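Local coordinates for inactive dihydroorotase-like domain (Chaetomium thermophilum, PDB 5NNL), which is probably a catalytically inactive member of the amidohydrolase superfamily, with a barrel of alternating strands and helices beside a small beta region, at residues L286-V292 and K304-V309; V181-F185 and D241-L246; L225-K231 and V297-F301; R29-S34 and D234-I239. One frame throughout, in Å; residues are numbered along the deposited sequence. Where two conformers were deposited one is given.

Contact 1: residues L286-V292 and K304-V309; sequences LDRAFAV and KVLKGV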
loop_
_atom_site.group_PDB
_atom_site.type_symbol
_atom_site.label_atom_id
_atom_site.label_comp_id
_atom_site.label_asym_id
_atom_site.label_seq_id
_atom_site.Cartn_x
_atom_site.Cartn_y
_atom_site.Cartn_z
ATOM N N LEU A 286 8.088 -18.419 -11.604
ATOM C CA LEU A 286 8.796 -18.076 -10.374
ATOM C C LEU A 286 10.309 -18.112 -10.551
ATOM O O LEU A 286 11.030 -17.362 -9.883
ATOM C CB LEU A 286 8.362 -19.033 -9.265
ATOM C CG LEU A 286 9.078 -18.947 -7.921
ATOM C CD1 LEU A 286 8.931 -17.565 -7.316
ATOM C CD2 LEU A 286 8.532 -20.008 -6.984
ATOM N N ASP A 287 10.810 -18.965 -11.445
ATOM C CA ASP A 287 12.241 -19.179 -11.610
ATOM C C ASP A 287 12.850 -18.388 -12.756
ATOM O O ASP A 287 14.074 -18.403 -12.911
ATOM C CB ASP A 287 12.530 -20.667 -11.841
ATOM C CG ASP A 287 12.702 -21.436 -10.550
ATOM O OD1 ASP A 287 13.294 -20.881 -9.596
ATOM O OD2 ASP A 287 12.250 -22.599 -10.496
ATOM N N ARG A 288 12.042 -17.715 -13.566
ATOM C CA ARG A 288 12.582 -17.001 -14.712
ATOM C C ARG A 288 13.311 -15.748 -14.245
ATOM O O ARG A 288 12.742 -14.918 -13.527
ATOM C CB ARG A 288 11.469 -16.642 -15.690
ATOM C CG ARG A 288 11.995 -16.134 -17.016
ATOM C CD ARG A 288 10.885 -15.839 -17.998
ATOM N NE ARG A 288 11.397 -15.121 -19.164
ATOM C CZ ARG A 288 10.638 -14.505 -20.065
ATOM N NH1 ARG A 288 9.317 -14.505 -19.947
ATOM N NH2 ARG A 288 11.205 -13.881 -21.088
ATOM N N ALA A 289 14.572 -15.618 -14.647
ATOM C CA ALA A 289 15.353 -14.432 -14.337
ATOM C C ALA A 289 15.073 -13.326 -15.346
ATOM O O ALA A 289 14.682 -13.578 -16.491
ATOM C CB ALA A 289 16.847 -14.755 -14.335
ATOM N N PHE A 290 15.277 -12.088 -14.904
ATOM C CA PHE A 290 15.130 -10.927 -15.768
ATOM C C PHE A 290 15.898 -9.773 -15.147
ATOM O O PHE A 290 16.003 -9.669 -13.922
ATOM C CB PHE A 290 13.660 -10.544 -15.961
ATOM C CG PHE A 290 13.052 -9.856 -14.772
ATOM C CD1 PHE A 290 12.577 -10.588 -13.698
ATOM C CD2 PHE A 290 12.957 -8.477 -14.729
ATOM C CE1 PHE A 290 12.019 -9.957 -12.606
ATOM C CE2 PHE A 290 12.398 -7.841 -13.639
ATOM C CZ PHE A 290 11.929 -8.582 -12.576
ATOM N N ALA A 291 16.434 -8.913 -16.003
ATOM C CA ALA A 291 17.152 -7.731 -15.554
ATOM C C ALA A 291 16.160 -6.604 -15.307
ATOM O O ALA A 291 15.359 -6.271 -16.186
ATOM C CB ALA A 291 18.192 -7.304 -16.588
ATOM N N VAL A 292 16.209 -6.027 -14.112
ATOM C CA VAL A 292 15.355 -4.886 -13.801
ATOM C C VAL A 292 15.604 -3.846 -14.887
ATOM O O VAL A 292 16.748 -3.401 -15.061
ATOM C CB VAL A 292 15.635 -4.323 -12.399
ATOM C CG1 VAL A 292 14.723 -3.135 -12.113
ATOM C CG2 VAL A 292 15.437 -5.399 -11.346
ATOM N N LYS A 304 20.146 -4.978 -11.766
ATOM C CA LYS A 304 20.192 -6.205 -10.987
ATOM C C LYS A 304 19.242 -7.233 -11.589
ATOM O O LYS A 304 18.295 -6.899 -12.304
ATOM C CB LYS A 304 19.825 -5.945 -9.524
ATOM C CG LYS A 304 20.756 -4.980 -8.812
ATOM C CD LYS A 304 22.136 -5.591 -8.591
ATOM C CE LYS A 304 23.153 -4.543 -8.158
ATOM N NZ LYS A 304 24.546 -4.930 -8.549
ATOM N N VAL A 305 19.507 -8.499 -11.286
ATOM C CA VAL A 305 18.749 -9.617 -11.832
ATOM C C VAL A 305 17.889 -10.200 -10.720
ATOM O O VAL A 305 18.408 -10.629 -9.682
ATOM C CB VAL A 305 19.675 -10.685 -12.431
ATOM C CG1 VAL A 305 18.876 -11.899 -12.876
ATOM C CG2 VAL A 305 20.446 -10.100 -13.598
ATOM N N LEU A 306 16.580 -10.223 -10.942
ATOM C CA LEU A 306 15.632 -10.811 -10.012
ATOM C C LEU A 306 14.952 -12.005 -10.672
ATOM O O LEU A 306 15.143 -12.282 -11.859
ATOM C CB LEU A 306 14.592 -9.776 -9.566
ATOM C CG LEU A 306 15.157 -8.493 -8.950
ATOM C CD1 LEU A 306 14.052 -7.472 -8.717
ATOM C CD2 LEU A 306 15.892 -8.789 -7.650
ATOM N N LYS A 307 14.158 -12.725 -9.882
ATOM C CA LYS A 307 13.355 -13.828 -10.384
ATOM C C LYS A 307 11.875 -13.554 -10.142
ATOM O O LYS A 307 11.496 -12.909 -9.160
ATOM C CB LYS A 307 13.757 -15.148 -9.722
ATOM C CG LYS A 307 15.218 -15.501 -9.952
ATOM C CD LYS A 307 15.437 -16.989 -10.152
ATOM C CE LYS A 307 16.905 -17.279 -10.428
ATOM N NZ LYS A 307 17.161 -18.688 -10.852
ATOM N N GLY A 308 11.045 -14.050 -11.052
ATOM C CA GLY A 308 9.612 -13.871 -10.949
ATOM C C GLY A 308 9.055 -13.005 -12.057
ATOM O O GLY A 308 8.985 -11.778 -11.926
ATOM N N VAL A 309 8.653 -13.635 -13.157
ATOM C CA VAL A 309 8.070 -12.940 -14.298
ATOM C C VAL A 309 6.564 -13.145 -14.266
ATOM O O VAL A 309 6.084 -14.270 -14.071
ATOM C CB VAL A 309 8.678 -13.438 -15.621
ATOM C CG1 VAL A 309 7.873 -12.942 -16.824
ATOM C CG2 VAL A 309 10.127 -12.973 -15.736
HETATM O O HOH W 1 15.763 -20.425 -9.853
#

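Contact 2: residues V181-F185 and D241-L246; sequences VYSLF and DALPLL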
loop_
_atom_site.group_PDB
_atom_site.type_symbol
_atom_site.label_atom_id
_atom_site.label_comp_id
_atom_site.label_asym_id
_atom_site.label_seq_id
_atom_site.Cartn_x
_atom_site.Cartn_y
_atom_site.Cartn_z
ATOM N N VAL A 181 7.489 -3.089 0.807
ATOM C CA VAL A 181 8.395 -4.133 0.337
ATOM C C VAL A 181 9.835 -3.631 0.306
ATOM O O VAL A 181 10.764 -4.350 0.692
ATOM C CB VAL A 181 7.946 -4.646 -1.045
ATOM C CG1 VAL A 181 8.996 -5.589 -1.646
ATOM C CG2 VAL A 181 6.600 -5.357 -0.930
ATOM N N TYR A 182 10.050 -2.401 -0.167
ATOM C CA TYR A 182 11.406 -1.862 -0.222
ATOM C C TYR A 182 12.077 -1.878 1.146
ATOM O O TYR A 182 13.301 -2.033 1.231
ATOM C CB TYR A 182 11.395 -0.430 -0.761
ATOM C CG TYR A 182 11.479 -0.290 -2.269
ATOM C CD1 TYR A 182 11.349 -1.387 -3.113
ATOM C CD2 TYR A 182 11.697 0.955 -2.847
ATOM C CE1 TYR A 182 11.428 -1.241 -4.488
ATOM C CE2 TYR A 182 11.779 1.109 -4.213
ATOM C CZ TYR A 182 11.644 0.015 -5.029
ATOM O OH TYR A 182 11.726 0.192 -6.390
ATOM N N SER A 183 11.301 -1.710 2.220
ATOM C CA SER A 183 11.882 -1.686 3.559
ATOM C C SER A 183 12.647 -2.966 3.874
ATOM O O SER A 183 13.597 -2.937 4.665
ATOM C CB SER A 183 10.791 -1.471 4.606
ATOM O OG SER A 183 10.211 -0.184 4.500
ATOM N N LEU A 184 12.245 -4.096 3.290
ATOM C CA LEU A 184 12.904 -5.363 3.583
ATOM C C LEU A 184 14.196 -5.559 2.802
ATOM O O LEU A 184 14.990 -6.435 3.162
ATOM C CB LEU A 184 11.958 -6.531 3.292
ATOM C CG LEU A 184 10.733 -6.701 4.196
ATOM C CD1 LEU A 184 10.000 -7.986 3.852
ATOM C CD2 LEU A 184 11.107 -6.692 5.675
ATOM N N PHE A 185 14.431 -4.766 1.756
ATOM C CA PHE A 185 15.574 -4.964 0.876
ATOM C C PHE A 185 16.438 -3.721 0.709
ATOM O O PHE A 185 17.416 -3.765 -0.047
ATOM C CB PHE A 185 15.091 -5.447 -0.496
ATOM C CG PHE A 185 14.233 -6.669 -0.426
ATOM C CD1 PHE A 185 14.807 -7.924 -0.352
ATOM C CD2 PHE A 185 12.851 -6.564 -0.423
ATOM C CE1 PHE A 185 14.025 -9.050 -0.278
ATOM C CE2 PHE A 185 12.058 -7.691 -0.352
ATOM C CZ PHE A 185 12.646 -8.935 -0.279
ATOM N N ASP A 241 8.638 -3.718 -9.222
ATOM C CA ASP A 241 9.764 -4.255 -8.460
ATOM C C ASP A 241 9.316 -5.139 -7.306
ATOM O O ASP A 241 10.013 -6.095 -6.945
ATOM C CB ASP A 241 10.600 -3.111 -7.880
ATOM C CG ASP A 241 11.602 -2.559 -8.860
ATOM O OD1 ASP A 241 11.705 -3.104 -9.981
ATOM O OD2 ASP A 241 12.288 -1.577 -8.502
ATOM N N ALA A 242 8.174 -4.817 -6.697
ATOM C CA ALA A 242 7.866 -5.333 -5.370
ATOM C C ALA A 242 7.778 -6.854 -5.368
ATOM O O ALA A 242 8.475 -7.525 -4.597
ATOM C CB ALA A 242 6.567 -4.711 -4.863
ATOM N N LEU A 243 6.938 -7.418 -6.223
ATOM C CA LEU A 243 6.688 -8.852 -6.159
ATOM C C LEU A 243 7.942 -9.640 -6.529
ATOM O O LEU A 243 8.276 -10.613 -5.840
ATOM C CB LEU A 243 5.505 -9.228 -7.058
ATOM C CG LEU A 243 5.064 -10.692 -7.085
ATOM C CD1 LEU A 243 4.659 -11.159 -5.704
ATOM C CD2 LEU A 243 3.908 -10.865 -8.069
ATOM N N PRO A 244 8.668 -9.267 -7.590
ATOM C CA PRO A 244 9.912 -9.999 -7.889
ATOM C C PRO A 244 10.905 -9.991 -6.742
ATOM O O PRO A 244 11.548 -11.017 -6.484
ATOM C CB PRO A 244 10.457 -9.273 -9.125
ATOM C CG PRO A 244 9.275 -8.666 -9.758
ATOM C CD PRO A 244 8.325 -8.314 -8.659
ATOM N N LEU A 245 11.062 -8.854 -6.053
ATOM C CA LEU A 245 11.899 -8.825 -4.858
ATOM C C LEU A 245 11.463 -9.893 -3.864
ATOM O O LEU A 245 12.299 -10.598 -3.287
ATOM C CB LEU A 245 11.844 -7.439 -4.209
ATOM C CG LEU A 245 12.632 -6.315 -4.885
ATOM C CD1 LEU A 245 12.212 -4.961 -4.329
ATOM C CD2 LEU A 245 14.128 -6.523 -4.707
ATOM N N LEU A 246 10.151 -10.034 -3.664
ATOM C CA LEU A 246 9.643 -11.057 -2.756
ATOM C C LEU A 246 9.879 -12.453 -3.311
ATOM O O LEU A 246 10.303 -13.355 -2.581
ATOM C CB LEU A 246 8.154 -10.839 -2.505
ATOM C CG LEU A 246 7.783 -9.537 -1.799
ATOM C CD1 LEU A 246 6.286 -9.291 -1.907
ATOM C CD2 LEU A 246 8.222 -9.575 -0.346
#

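Contact 3: residues L225-K231 and V297-F301; sequences LAHFLKK and VWSPF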
loop_
_atom_site.group_PDB
_atom_site.type_symbol
_atom_site.label_atom_id
_atom_site.label_comp_id
_atom_site.label_asym_id
_atom_site.label_seq_id
_atom_site.Cartn_x
_atom_site.Cartn_y
_atom_site.Cartn_z
ATOM N N LEU A 225 11.794 7.762 -1.961
ATOM C CA LEU A 225 13.205 7.491 -2.215
ATOM C C LEU A 225 13.666 8.136 -3.517
ATOM O O LEU A 225 14.700 8.811 -3.557
ATOM C CB LEU A 225 13.441 5.982 -2.252
ATOM C CG LEU A 225 14.867 5.489 -2.510
ATOM C CD1 LEU A 225 15.752 5.712 -1.299
ATOM C CD2 LEU A 225 14.847 4.017 -2.899
ATOM N N ALA A 226 12.920 7.920 -4.602
ATOM C CA ALA A 226 13.313 8.485 -5.890
ATOM C C ALA A 226 13.379 10.005 -5.829
ATOM O O ALA A 226 14.297 10.617 -6.385
ATOM C CB ALA A 226 12.336 8.039 -6.975
ATOM N N HIS A 227 12.409 10.633 -5.162
ATOM C CA HIS A 227 12.404 12.088 -5.049
ATOM C C HIS A 227 13.611 12.580 -4.255
ATOM O O HIS A 227 14.285 13.534 -4.658
ATOM C CB HIS A 227 11.097 12.549 -4.401
ATOM C CG HIS A 227 10.926 14.036 -4.366
ATOM N ND1 HIS A 227 11.577 14.884 -5.238
ATOM C CD2 HIS A 227 10.177 14.828 -3.562
ATOM C CE1 HIS A 227 11.235 16.132 -4.973
ATOM N NE2 HIS A 227 10.387 16.125 -3.960
ATOM N N PHE A 228 13.907 11.929 -3.127
ATOM C CA PHE A 228 15.052 12.327 -2.314
ATOM C C PHE A 228 16.365 12.182 -3.074
ATOM O O PHE A 228 17.325 12.911 -2.794
ATOM C CB PHE A 228 15.092 11.497 -1.032
ATOM C CG PHE A 228 16.196 11.884 -0.096
ATOM C CD1 PHE A 228 15.988 12.849 0.874
ATOM C CD2 PHE A 228 17.440 11.280 -0.181
ATOM C CE1 PHE A 228 16.999 13.207 1.739
ATOM C CE2 PHE A 228 18.456 11.635 0.682
ATOM C CZ PHE A 228 18.235 12.599 1.643
ATOM N N LEU A 229 16.439 11.244 -4.018
ATOM C CA LEU A 229 17.632 11.055 -4.833
ATOM C C LEU A 229 17.584 11.830 -6.146
ATOM O O LEU A 229 18.542 11.766 -6.924
ATOM C CB LEU A 229 17.843 9.563 -5.124
ATOM C CG LEU A 229 18.140 8.647 -3.929
ATOM C CD1 LEU A 229 18.349 7.212 -4.400
ATOM C CD2 LEU A 229 19.350 9.123 -3.139
ATOM N N LYS A 230 16.494 12.548 -6.415
ATOM C CA LYS A 230 16.397 13.452 -7.560
ATOM C C LYS A 230 16.484 12.688 -8.885
ATOM O O LYS A 230 17.347 12.939 -9.729
ATOM C CB LYS A 230 17.472 14.543 -7.477
ATOM C CG LYS A 230 17.447 15.336 -6.172
ATOM C CD LYS A 230 17.590 16.835 -6.418
ATOM C CE LYS A 230 17.351 17.634 -5.145
ATOM N NZ LYS A 230 17.449 19.108 -5.368
ATOM N N LYS A 231 15.557 11.750 -9.053
ATOM C CA LYS A 231 15.317 11.074 -10.320
ATOM C C LYS A 231 14.020 11.622 -10.906
ATOM O O LYS A 231 13.412 12.546 -10.359
ATOM C CB LYS A 231 15.247 9.555 -10.129
ATOM C CG LYS A 231 16.270 8.980 -9.154
ATOM C CD LYS A 231 17.648 8.828 -9.776
ATOM C CE LYS A 231 18.706 8.617 -8.702
ATOM N NZ LYS A 231 19.994 8.098 -9.244
ATOM N N VAL A 297 11.121 2.807 -15.819
ATOM C CA VAL A 297 10.953 3.481 -14.539
ATOM C C VAL A 297 12.231 3.315 -13.736
ATOM O O VAL A 297 12.876 2.260 -13.784
ATOM C CB VAL A 297 9.739 2.917 -13.777
ATOM C CG1 VAL A 297 9.300 3.885 -12.679
ATOM C CG2 VAL A 297 8.587 2.613 -14.729
ATOM N N TRP A 298 12.609 4.358 -13.002
ATOM C CA TRP A 298 13.777 4.260 -12.140
ATOM C C TRP A 298 13.548 3.207 -11.066
ATOM O O TRP A 298 12.430 3.029 -10.572
ATOM C CB TRP A 298 14.089 5.604 -11.481
ATOM C CG TRP A 298 15.218 5.498 -10.499
ATOM C CD1 TRP A 298 16.554 5.525 -10.780
ATOM C CD2 TRP A 298 15.112 5.321 -9.078
ATOM N NE1 TRP A 298 17.285 5.385 -9.625
ATOM C CE2 TRP A 298 16.425 5.258 -8.566
ATOM C CE3 TRP A 298 14.037 5.214 -8.190
ATOM C CZ2 TRP A 298 16.690 5.094 -7.208
ATOM C CZ3 TRP A 298 14.303 5.052 -6.840
ATOM C CH2 TRP A 298 15.619 4.993 -6.364
ATOM N N SER A 299 14.620 2.504 -10.703
ATOM C CA SER A 299 14.560 1.502 -9.660
ATOM C C SER A 299 15.907 1.471 -8.956
ATOM O O SER A 299 16.945 1.550 -9.629
ATOM C CB SER A 299 14.231 0.113 -10.217
ATOM O OG SER A 299 14.408 -0.884 -9.225
ATOM N N PRO A 300 15.936 1.364 -7.622
ATOM C CA PRO A 300 17.223 1.164 -6.936
ATOM C C PRO A 300 17.887 -0.157 -7.274
ATOM O O PRO A 300 19.038 -0.370 -6.875
ATOM C CB PRO A 300 16.846 1.230 -5.450
ATOM C CG PRO A 300 15.402 0.869 -5.405
ATOM C CD PRO A 300 14.807 1.397 -6.676
ATOM N N PHE A 301 17.200 -1.046 -7.991
ATOM C CA PHE A 301 17.750 -2.331 -8.397
ATOM C C PHE A 301 17.988 -2.413 -9.900
ATOM O O PHE A 301 18.203 -3.510 -10.423
ATOM C CB PHE A 301 16.816 -3.459 -7.955
ATOM C CG PHE A 301 16.554 -3.481 -6.480
ATOM C CD1 PHE A 301 17.464 -4.055 -5.611
ATOM C CD2 PHE A 301 15.396 -2.931 -5.962
ATOM C CE1 PHE A 301 17.224 -4.077 -4.253
ATOM C CE2 PHE A 301 15.151 -2.949 -4.605
ATOM C CZ PHE A 301 16.066 -3.523 -3.749
#

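Contact 4: residues R29-S34 and D234-I239; sequences RVTQAS and DVTVGI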
loop_
_atom_site.group_PDB
_atom_site.type_symbol
_atom_site.label_atom_id
_atom_site.label_comp_id
_atom_site.label_asym_id
_atom_site.label_seq_id
_atom_site.Cartn_x
_atom_site.Cartn_y
_atom_site.Cartn_z
ATOM N N ARG A 29 -2.777 5.793 -14.960
ATOM C CA ARG A 29 -1.502 5.153 -15.260
ATOM C C ARG A 29 -1.065 4.232 -14.127
ATOM O O ARG A 29 -0.473 3.174 -14.372
ATOM C CB ARG A 29 -0.430 6.202 -15.544
ATOM C CG ARG A 29 0.942 5.596 -15.777
ATOM C CD ARG A 29 1.754 6.389 -16.781
ATOM N NE ARG A 29 3.174 6.063 -16.698
ATOM C CZ ARG A 29 4.145 6.804 -17.223
ATOM N NH1 ARG A 29 3.859 7.927 -17.868
ATOM N NH2 ARG A 29 5.410 6.425 -17.096
ATOM N N VAL A 30 -1.350 4.610 -12.878
ATOM C CA VAL A 30 -1.005 3.743 -11.754
ATOM C C VAL A 30 -1.775 2.433 -11.844
ATOM O O VAL A 30 -1.241 1.361 -11.538
ATOM C CB VAL A 30 -1.259 4.465 -10.416
ATOM C CG1 VAL A 30 -1.171 3.493 -9.235
ATOM C CG2 VAL A 30 -0.255 5.581 -10.238
ATOM N N THR A 31 -3.043 2.491 -12.263
ATOM C CA THR A 31 -3.811 1.261 -12.425
ATOM C C THR A 31 -3.277 0.419 -13.578
ATOM O O THR A 31 -3.423 -0.808 -13.558
ATOM C CB THR A 31 -5.295 1.574 -12.641
ATOM O OG1 THR A 31 -5.473 2.302 -13.864
ATOM C CG2 THR A 31 -5.843 2.377 -11.477
ATOM N N GLN A 32 -2.660 1.049 -14.582
ATOM C CA GLN A 32 -2.033 0.296 -15.667
ATOM C C GLN A 32 -0.854 -0.512 -15.149
ATOM O O GLN A 32 -0.788 -1.733 -15.332
ATOM C CB GLN A 32 -1.553 1.239 -16.775
ATOM C CG GLN A 32 -2.635 2.012 -17.498
ATOM C CD GLN A 32 -2.062 2.962 -18.543
ATOM O OE1 GLN A 32 -0.934 2.783 -19.009
ATOM N NE2 GLN A 32 -2.837 3.974 -18.915
ATOM N N ALA A 33 0.105 0.168 -14.520
ATOM C CA ALA A 33 1.274 -0.515 -13.986
ATOM C C ALA A 33 0.889 -1.517 -12.907
ATOM O O ALA A 33 1.572 -2.532 -12.730
ATOM C CB ALA A 33 2.271 0.507 -13.436
ATOM N N SER A 34 -0.198 -1.255 -12.176
ATOM C CA SER A 34 -0.644 -2.196 -11.154
ATOM C C SER A 34 -1.113 -3.507 -11.777
ATOM O O SER A 34 -0.638 -4.586 -11.402
ATOM C CB SER A 34 -1.756 -1.570 -10.313
ATOM O OG SER A 34 -1.248 -0.548 -9.473
ATOM N N ASP A 234 8.570 9.752 -11.884
ATOM C CA ASP A 234 7.768 8.784 -12.615
ATOM C C ASP A 234 6.717 8.201 -11.684
ATOM O O ASP A 234 7.013 7.824 -10.546
ATOM C CB ASP A 234 8.631 7.675 -13.217
ATOM C CG ASP A 234 8.090 7.180 -14.553
ATOM O OD1 ASP A 234 7.371 7.947 -15.231
ATOM O OD2 ASP A 234 8.371 6.021 -14.927
ATOM N N VAL A 235 5.482 8.132 -12.182
ATOM C CA VAL A 235 4.323 7.804 -11.363
ATOM C C VAL A 235 4.241 6.328 -10.996
ATOM O O VAL A 235 3.450 5.966 -10.116
ATOM C CB VAL A 235 3.075 8.302 -12.127
ATOM C CG1 VAL A 235 1.934 7.295 -12.106
ATOM C CG2 VAL A 235 2.621 9.632 -11.558
ATOM N N THR A 236 5.059 5.472 -11.610
ATOM C CA THR A 236 4.957 4.028 -11.430
ATOM C C THR A 236 6.152 3.435 -10.686
ATOM O O THR A 236 6.352 2.217 -10.725
ATOM C CB THR A 236 4.803 3.344 -12.789
ATOM O OG1 THR A 236 6.007 3.512 -13.546
ATOM C CG2 THR A 236 3.640 3.941 -13.572
ATOM N N VAL A 237 6.956 4.266 -10.019
ATOM C CA VAL A 237 8.123 3.758 -9.306
ATOM C C VAL A 237 7.699 2.708 -8.291
ATOM O O VAL A 237 6.739 2.898 -7.533
ATOM C CB VAL A 237 8.891 4.902 -8.620
ATOM C CG1 VAL A 237 9.700 5.688 -9.633
ATOM C CG2 VAL A 237 7.949 5.817 -7.838
ATOM N N GLY A 238 8.423 1.587 -8.274
ATOM C CA GLY A 238 8.275 0.579 -7.248
ATOM C C GLY A 238 7.164 -0.428 -7.461
ATOM O O GLY A 238 7.051 -1.367 -6.662
ATOM N N ILE A 239 6.349 -0.284 -8.509
ATOM C CA ILE A 239 5.208 -1.180 -8.676
ATOM C C ILE A 239 5.638 -2.511 -9.280
ATOM O O ILE A 239 5.234 -3.575 -8.803
ATOM C CB ILE A 239 4.107 -0.502 -9.510
ATOM C CG1 ILE A 239 3.539 0.692 -8.738
ATOM C CG2 ILE A 239 2.986 -1.498 -9.835
ATOM C CD1 ILE A 239 2.553 1.529 -9.525
#

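Contact 1: residues L286-V292 and K304-V309
F290 leans its ring over the neighbouring strand, bringing CE1 to 4.0 Å from L306 CB. Its CG lies between the backbone N and the carbonyl carbon (chi1 75°), a rotamer that carries the end of the side chain toward residues 305-309, with CE1 3.6 Å from G308 O. V309 CG2 meets the ring near its attached end, 4.0 Å from F290 CD1. The same V309 CG2 methyl also lies 3.7 Å from R288 CD. The extended arginine chain crosses V309 at a slant, and NH1 ends near V309 CG1.

The two segments are antiparallel partners in the beta region beside the barrel, consistent with the small beta domain of amidohydrolase-type proteins. F290 and L306 form a hydrogen-bonded pair, each amide N donating to the other's carbonyl O, between the non-hydrogen-bonded pairs A289-K307 and A291-V305. Beyond them V292 N donates to K304 O (2.9 Å, 169°), and V292 CG2 packs on L306 CD1.

K307 lies with A289 and V305 on the face away from the phenyl ring. CB of K307 lies 3.5 Å from L286 O; beyond it the chain bends at chi2 (-143°) and sets CD 3.4 Å from D287 O. The ammonium stays too far from the D287 carboxylate for direct contact, although the opposite charges would attract; R2, outside both segments, forms a salt bridge with D287 OD2. P244 and T248 of helix 242-251 lie against F290 and L306, and T248 OG1 is hydrogen-bonded to K307 N.

Contact 2: residues V181-F185 and D241-L246
L245 is the main bump, fitting between the Y182 and F185 rings, which stand three residues apart on the short, weakly bonded helix 181-185. Its CB lies over one face of F185, 4.2 Å from the ring centroid and 24° off the normal, a CH-pi contact displaced toward the rim. The CD1 methyl serves the other ring, meeting the edge of Y182 at CE1 (3.8 Å). The tip of F185 reaches the backbone of the same leucine, CZ 3.5 Å from L245 O.

V181 makes the reverse fit, pushing both methyls into the hollow between A242 and L246. With CG1 anti to the backbone N (chi1 172°), that branch meets A242 O at 3.6 Å, while CG2 touches A242 CB and L246 CD1. The axes of the two short helical segments approach to 9.9 Å.

At the start of helix 242-251, Y182 OH donates to the anti lone pair of D241 OD2 (2.8 Å), the ring and carboxylate planes turned 37° from each other. S299 OG is probably a second partner, though its modelled separation is too short to trust. Helix 181-185 directly follows strand 175-180, typical of strand-to-helix junctions in the barrel of amidohydrolase-like proteins.

Contact 3: residues L225-K231 and V297-F301
A226 O is gripped from within its own segment by K231 N at 3.2 Å and, weakly, by L229 N, while the A226 methyl presses on the indole of W298 with CB 3.5 Å from CE3. The first of these bonds belongs to a Schellman motif, in which K230 leaves the helix with positive phi. This reversal brings K231 back over the ring that A226 touches.

K231 covers one face of the indole with its aliphatic chain. CG sits above the five-membered ring of W298, only 3° off the normal through its centroid, a nearly vertical CH-pi contact. The chain then bends at chi2 (-79°) and runs on past the pyrrole nitrogen, CD lying 3.5 Å from W298 NE1. From the opposite face P300 N approaches near the rim, so the tryptophan is sandwiched between the lysine methylenes and its own following backbone.

Leucines finish the six-membered end. L225 CD2 lies in the ring plane at the edge, 3.7 Å from W298 CH2, and also touches P300 CG. L229 CD1 comes obliquely to W298 CZ2 (3.9 Å). Both leucines cross the indole at about a right angle.

After the tryptophan, S299 OG accepts from F301 N (3.1 Å, 161°) in an ST turn. The indole thus packs the loop between strands 281-291 and 305-315 against the C-terminal end of helix 221-228, while P300 and F301 of that loop rest on Y182 and F185 of helix 181-185.

Contact 4: residues R29-S34 and D234-I239
A33 on helix 26-37 turns its methyl toward T236 and I239, docking one of the helices around the barrel onto the loop that leads into helix 242-251. The loop contains a type I beta turn from D234 to V237.

T236 adopts a rotamer with OG1 between its backbone N and carbonyl carbon (chi1 67°). This swings CG2 to the helix side, 3.7 Å from A33 CB. I239 divides its branches: CG2, lying opposite its backbone N, reaches to 3.4 Å from A33 O, whereas the CG1 arm brings CD1 near both A33 CB (4.1 Å) and V30 CG1 (4.2 Å).

V30 and V235 also meet, through CG2 and CG1, at about a right angle, but so tightly that the details of this pair are doubtful. In one of two modelled R29 conformers, NH2 makes a salt bridge with D234 OD1, the guanidinium and carboxylate planes nearly perpendicular; with the alternative present, this bridge is doubtful as a fixed feature.

Within the helix, V30 O accepts two bonds from one residue, S34 N at 2.9 Å and S34 OG at 2.8 Å, which arrive from opposite faces of the carbonyl plane.

In the fold
Contacts 1 and 3 both involve the chain around the loop between strands 281-291 and 305-315, and contact 2 lies against them through helix 242-251. Contacts 1 and 2 have centres about 12 Å apart and meet where F290 CZ lies 3.8 Å from P244 CB. V292 connects contact 1 to contact 3, its CB 3.3 Å from F301 O. Between contacts 2 and 3, about 15 Å apart at their centres, L245 CD1 packs on F301 CE2 at 3.6 Å. Contact 4 meets contact 3 where V237 CG1 lies 3.6 Å from V297 CG1, and contact 2 where G238 CA lies 3.6 Å from Y182 OH. Contacts 1 and 4 do not touch, their nearest atoms being about 9 Å apart.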